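Local coordinates for pyruvate carboxylase n-terminal domain (Aquifex aeolicus, PDB 1ULZ), which is a biotin carboxylase-type subunit of pyruvate carboxylase, a multidomain protein whose central part belongs to the ATP-grasp family, at residues A[208-213]-A[220-225]; A[272-277]-A[285-290]. The protein carries 1 engineered substitution. All blocks are in the same frame, centred on the assembly; numbering follows the deposited sequence.

Contact 1 (A[208-213]-A[220-225])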
# COMPACT_ATOMS: atom_id res chain seq x y z
N ILE A 208 18.59 1.77 -17.45
CA ILE A 208 18.00 2.90 -16.74
C ILE A 208 16.93 3.48 -17.66
O ILE A 208 17.20 3.76 -18.83
CB ILE A 208 19.04 4.00 -16.44
CG1 ILE A 208 20.19 3.44 -15.59
CG2 ILE A 208 18.36 5.17 -15.74
CD1 ILE A 208 19.83 3.10 -14.17
N GLU A 209 15.72 3.68 -17.14
CA GLU A 209 14.65 4.21 -17.97
C GLU A 209 13.86 5.33 -17.31
O GLU A 209 13.59 5.30 -16.10
CB GLU A 209 13.70 3.07 -18.38
CG GLU A 209 12.85 2.50 -17.25
CD GLU A 209 12.02 1.31 -17.68
OE1 GLU A 209 10.97 1.05 -17.04
OE2 GLU A 209 12.40 0.62 -18.66
N TYR A 210 13.50 6.32 -18.12
CA TYR A 210 12.75 7.47 -17.63
C TYR A 210 11.26 7.39 -17.92
O TYR A 210 10.84 7.00 -19.02
CB TYR A 210 13.31 8.77 -18.23
CG TYR A 210 14.39 9.42 -17.39
CD1 TYR A 210 15.71 8.99 -17.45
CD2 TYR A 210 14.07 10.46 -16.53
CE1 TYR A 210 16.68 9.57 -16.65
CE2 TYR A 210 15.03 11.05 -15.73
CZ TYR A 210 16.34 10.60 -15.79
OH TYR A 210 17.29 11.19 -14.99
N GLN A 211 10.46 7.77 -16.93
CA GLN A 211 9.01 7.79 -17.07
C GLN A 211 8.60 9.16 -17.59
O GLN A 211 8.97 10.19 -17.02
CB GLN A 211 8.34 7.54 -15.72
CG GLN A 211 6.82 7.60 -15.76
CD GLN A 211 6.21 6.57 -16.69
OE1 GLN A 211 6.39 5.37 -16.49
NE2 GLN A 211 5.50 7.04 -17.71
N VAL A 212 7.84 9.18 -18.68
CA VAL A 212 7.37 10.43 -19.26
C VAL A 212 5.86 10.54 -19.11
O VAL A 212 5.16 9.54 -19.11
CB VAL A 212 7.73 10.50 -20.76
CG1 VAL A 212 7.27 11.81 -21.35
CG2 VAL A 212 9.23 10.32 -20.93
N LEU A 213 5.36 11.77 -18.97
CA LEU A 213 3.92 12.00 -18.84
C LEU A 213 3.62 13.42 -19.30
O LEU A 213 4.17 14.39 -18.77
CB LEU A 213 3.47 11.82 -17.38
CG LEU A 213 1.96 11.82 -17.10
CD1 LEU A 213 1.31 10.65 -17.82
CD2 LEU A 213 1.69 11.73 -15.60
N VAL A 220 4.75 18.64 -20.48
CA VAL A 220 5.33 17.30 -20.45
C VAL A 220 6.34 17.25 -19.31
O VAL A 220 7.26 18.06 -19.24
CB VAL A 220 6.05 16.95 -21.78
CG1 VAL A 220 6.63 15.54 -21.70
CG2 VAL A 220 5.08 17.05 -22.94
N ILE A 221 6.14 16.31 -18.39
CA ILE A 221 7.04 16.17 -17.26
C ILE A 221 7.59 14.75 -17.20
O ILE A 221 7.09 13.85 -17.89
CB ILE A 221 6.33 16.48 -15.94
CG1 ILE A 221 5.24 15.44 -15.68
CG2 ILE A 221 5.70 17.87 -16.01
CD1 ILE A 221 4.48 15.66 -14.39
N HIS A 222 8.62 14.54 -16.40
CA HIS A 222 9.18 13.21 -16.24
C HIS A 222 8.99 12.83 -14.77
O HIS A 222 8.95 13.70 -13.90
CB HIS A 222 10.67 13.18 -16.63
CG HIS A 222 11.56 13.86 -15.64
ND1 HIS A 222 12.04 13.23 -14.51
CD2 HIS A 222 12.05 15.13 -15.60
CE1 HIS A 222 12.78 14.08 -13.82
NE2 HIS A 222 12.80 15.23 -14.45
N LEU A 223 8.83 11.54 -14.50
CA LEU A 223 8.66 11.09 -13.13
C LEU A 223 9.88 10.28 -12.71
O LEU A 223 9.77 9.19 -12.15
CB LEU A 223 7.39 10.23 -12.98
CG LEU A 223 6.04 10.85 -13.35
CD1 LEU A 223 4.93 10.08 -12.65
CD2 LEU A 223 5.97 12.31 -12.96
N GLY A 224 11.06 10.82 -13.00
CA GLY A 224 12.28 10.15 -12.62
C GLY A 224 12.58 8.89 -13.41
O GLY A 224 11.88 8.56 -14.37
N GLU A 225 13.62 8.17 -12.99
CA GLU A 225 14.03 6.96 -13.67
C GLU A 225 13.81 5.69 -12.86
O GLU A 225 13.49 5.72 -11.67
CB GLU A 225 15.52 7.05 -14.04
CG GLU A 225 16.48 6.68 -12.90
CD GLU A 225 16.57 7.73 -11.80
OE1 GLU A 225 15.76 8.69 -11.79
OE2 GLU A 225 17.45 7.60 -10.92
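Y210 and E225 form a non-hydrogen-bonded antiparallel pair; the short axes of strands 208-213 and 220-225 come within 4.6 Å, their N-to-C directions 149° apart, near antiparallel. Further along, Q211 N donates to G224 O almost straight, L223 N returns a bond to Q211 O, and L213 and I221 exchange two. The register slips by one residue between Y210-E225 and V212-H222, which makes a beta bulge. G224 lies in this slip with a positive phi, and its N donates to H222 ND1 at 3.0 Å. H222 CG lies between its backbone N and carbonyl carbon (chi1 72°), which lets ND1 reach both G224 N and the tyrosine edge.

On the face bearing Y210, H222 and E225, the E225 CB sits over the phenol ring, 3.9 Å from its centroid, a CH-pi contact. H222 ND1 lies at the ring's edge, 3.9 Å from Y210 CE2. The two rings form an offset edge-to-face pair with planes at 71°, the tyrosine edge turned to the imidazole face. This is the hairpin of strands 206-214 and 220-232 in the ATP-grasp region, and helix 248-264 packs against this face: R251 O bonds Y210 OH, and E252 bonds H222 NE2. E225 OE2 makes a salt bridge to R251 and a hydrogen bond to S243, which precedes the helix. Beside the phenol, I208 CG2 lies 3.7 Å from E225 CG. At the hairpin's turn end, V212 CG1 meets V220 CG1 at 3.8 Å.

Contact 2 (A[272-277]-A[285-290])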
# COMPACT_ATOMS: atom_id res chain seq x y z
N THR A 272 7.81 5.77 -21.90
CA THR A 272 9.07 5.44 -21.24
C THR A 272 10.23 5.45 -22.22
O THR A 272 10.17 4.83 -23.28
CB THR A 272 9.00 4.04 -20.60
OG1 THR A 272 7.98 4.02 -19.60
CG2 THR A 272 10.34 3.68 -19.96
N MET A 273 11.28 6.19 -21.88
CA MET A 273 12.47 6.24 -22.73
C MET A 273 13.52 5.36 -22.05
O MET A 273 13.96 5.64 -20.93
CB MET A 273 13.01 7.67 -22.87
CG MET A 273 12.08 8.63 -23.63
SD MET A 273 13.01 9.89 -24.60
CE MET A 273 13.93 10.68 -23.38
N GLU A 274 13.90 4.28 -22.73
CA GLU A 274 14.88 3.35 -22.19
C GLU A 274 16.31 3.69 -22.60
O GLU A 274 16.58 4.00 -23.76
CB GLU A 274 14.51 1.91 -22.62
CG GLU A 274 13.14 1.48 -22.07
CD GLU A 274 12.82 -0.00 -22.28
OE1 GLU A 274 11.86 -0.49 -21.64
OE2 GLU A 274 13.51 -0.68 -23.08
N PHE A 275 17.22 3.66 -21.63
CA PHE A 275 18.64 3.94 -21.83
C PHE A 275 19.48 2.81 -21.25
O PHE A 275 18.97 1.92 -20.57
CB PHE A 275 19.09 5.21 -21.08
CG PHE A 275 18.39 6.48 -21.48
CD1 PHE A 275 17.13 6.78 -21.01
CD2 PHE A 275 19.03 7.40 -22.30
CE1 PHE A 275 16.51 7.97 -21.34
CE2 PHE A 275 18.42 8.59 -22.64
CZ PHE A 275 17.16 8.88 -22.16
N ILE A 276 20.78 2.85 -21.53
CA ILE A 276 21.72 1.91 -20.96
C ILE A 276 22.73 2.83 -20.30
O ILE A 276 23.10 3.86 -20.86
CB ILE A 276 22.44 1.04 -22.01
CG1 ILE A 276 23.07 1.91 -23.09
CG2 ILE A 276 21.46 0.06 -22.62
CD1 ILE A 276 23.76 1.11 -24.16
N ALA A 277 23.14 2.50 -19.08
CA ALA A 277 24.09 3.34 -18.37
C ALA A 277 25.41 2.62 -18.22
O ALA A 277 25.44 1.40 -18.06
CB ALA A 277 23.54 3.72 -17.01
N PHE A 285 20.51 6.64 -25.04
CA PHE A 285 19.17 6.24 -25.46
C PHE A 285 19.17 5.02 -26.37
O PHE A 285 19.98 4.91 -27.29
CB PHE A 285 18.47 7.41 -26.14
CG PHE A 285 17.13 7.08 -26.71
CD1 PHE A 285 17.01 6.54 -27.98
CD2 PHE A 285 15.97 7.32 -25.99
CE1 PHE A 285 15.77 6.25 -28.52
CE2 PHE A 285 14.72 7.03 -26.52
CZ PHE A 285 14.62 6.49 -27.79
N ILE A 286 18.24 4.11 -26.10
CA ILE A 286 18.08 2.88 -26.87
C ILE A 286 16.76 2.86 -27.64
O ILE A 286 16.74 2.62 -28.85
CB ILE A 286 18.12 1.64 -25.95
CG1 ILE A 286 19.48 1.52 -25.27
CG2 ILE A 286 17.81 0.39 -26.76
CD1 ILE A 286 20.63 1.31 -26.24
N GLU A 287 15.66 3.09 -26.93
CA GLU A 287 14.34 3.10 -27.54
C GLU A 287 13.28 3.63 -26.58
O GLU A 287 13.55 3.86 -25.39
CB GLU A 287 13.94 1.70 -27.98
CG GLU A 287 13.68 0.75 -26.82
CD GLU A 287 13.28 -0.63 -27.29
OE1 GLU A 287 12.37 -0.71 -28.14
OE2 GLU A 287 13.87 -1.63 -26.82
N MET A 288 12.07 3.82 -27.10
CA MET A 288 10.97 4.33 -26.30
C MET A 288 9.69 3.53 -26.45
O MET A 288 9.22 3.28 -27.56
CB MET A 288 10.70 5.79 -26.68
CG MET A 288 9.39 6.36 -26.12
SD MET A 288 9.20 8.13 -26.45
CE MET A 288 8.45 8.71 -24.93
N ASN A 289 9.13 3.11 -25.32
CA ASN A 289 7.87 2.37 -25.32
C ASN A 289 6.79 3.45 -25.23
O ASN A 289 6.75 4.22 -24.26
CB ASN A 289 7.77 1.44 -24.10
CG ASN A 289 8.95 0.48 -23.98
OD1 ASN A 289 9.34 -0.16 -24.95
ND2 ASN A 289 9.50 0.38 -22.77
N THR A 290 5.93 3.51 -26.23
CA THR A 290 4.87 4.51 -26.26
C THR A 290 3.61 3.94 -25.63
O THR A 290 2.57 3.82 -26.29
CB THR A 290 4.57 4.92 -27.71
OG1 THR A 290 4.22 3.75 -28.46
CG2 THR A 290 5.79 5.58 -28.34
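E274 is met by two successive residues, I286 and E287, where one would suffice in a regular ladder: a classic beta bulge, which shifts the register by one before F275 pairs with F285. The evidence is in the amides: I286 N donates to E274 O at 2.9 Å, E287 N reaches the same oxygen only weakly, at 3.4 Å, and E274 N bonds to E287 O at 2.7 Å. Beyond the bulge, T272 and N289 exchange a pair of bonds. The segments belong to the hairpin of strands 269-277 and 283-289 in the ATP-grasp region, the latter strand outermost in its antiparallel sheet within this chain.

The face carrying M273, F275, F285 and M288 is apolar. F285 presents its ring edge to the face of F275, planes at 86° and centroids 5.8 Å apart. With CG anti to the backbone N (chi1 175°), the F285 ring is carried along this face to M273, whose SD meets F285 CE2 at 3.8 Å in an oblique Met-aromatic contact. The CE of M288 packs on M273 CG, and V258 of helix 248-264 touches both M273 and F275. The bulged I286 packs its CG1 on I276 CG2 at 3.6 Å.

The other face is polar. N289 ND2 donates to E274 OE1 at 2.8 Å, arriving from above the carboxylate plane, 66° out of it; Q293 OE1 also accepts from this amide. E287 OE2 lies 3.9 Å from E274 OE2, the two carboxylates nearly perpendicular. Long, weak ion pairs link K236 to E274 and K115 to E287. This gathering of acidic and amide groups is consistent with the polar, site-lining side of an ATP-grasp sheet.

In the fold
Contacts 1 and 2 are two hairpins of one antiparallel sheet, their centres 10 Å apart. Contact 1 closes before contact 2 opens, with strand 235-241 and helix 248-264 between them in the chain. Strands 206-214 and 269-277 are neighbours, so the order across this part is 283-289, 269-277, 206-214, 220-232. The seam is backbone-bonded: F275 N lies 2.8 Å from I208 O, and Y210 N lies 2.9 Å from M273 O, both probable hydrogen bonds. Helix 248-264 packs on both hairpins. The four segments thus form one continuous sheet at the core of the ATP-grasp region.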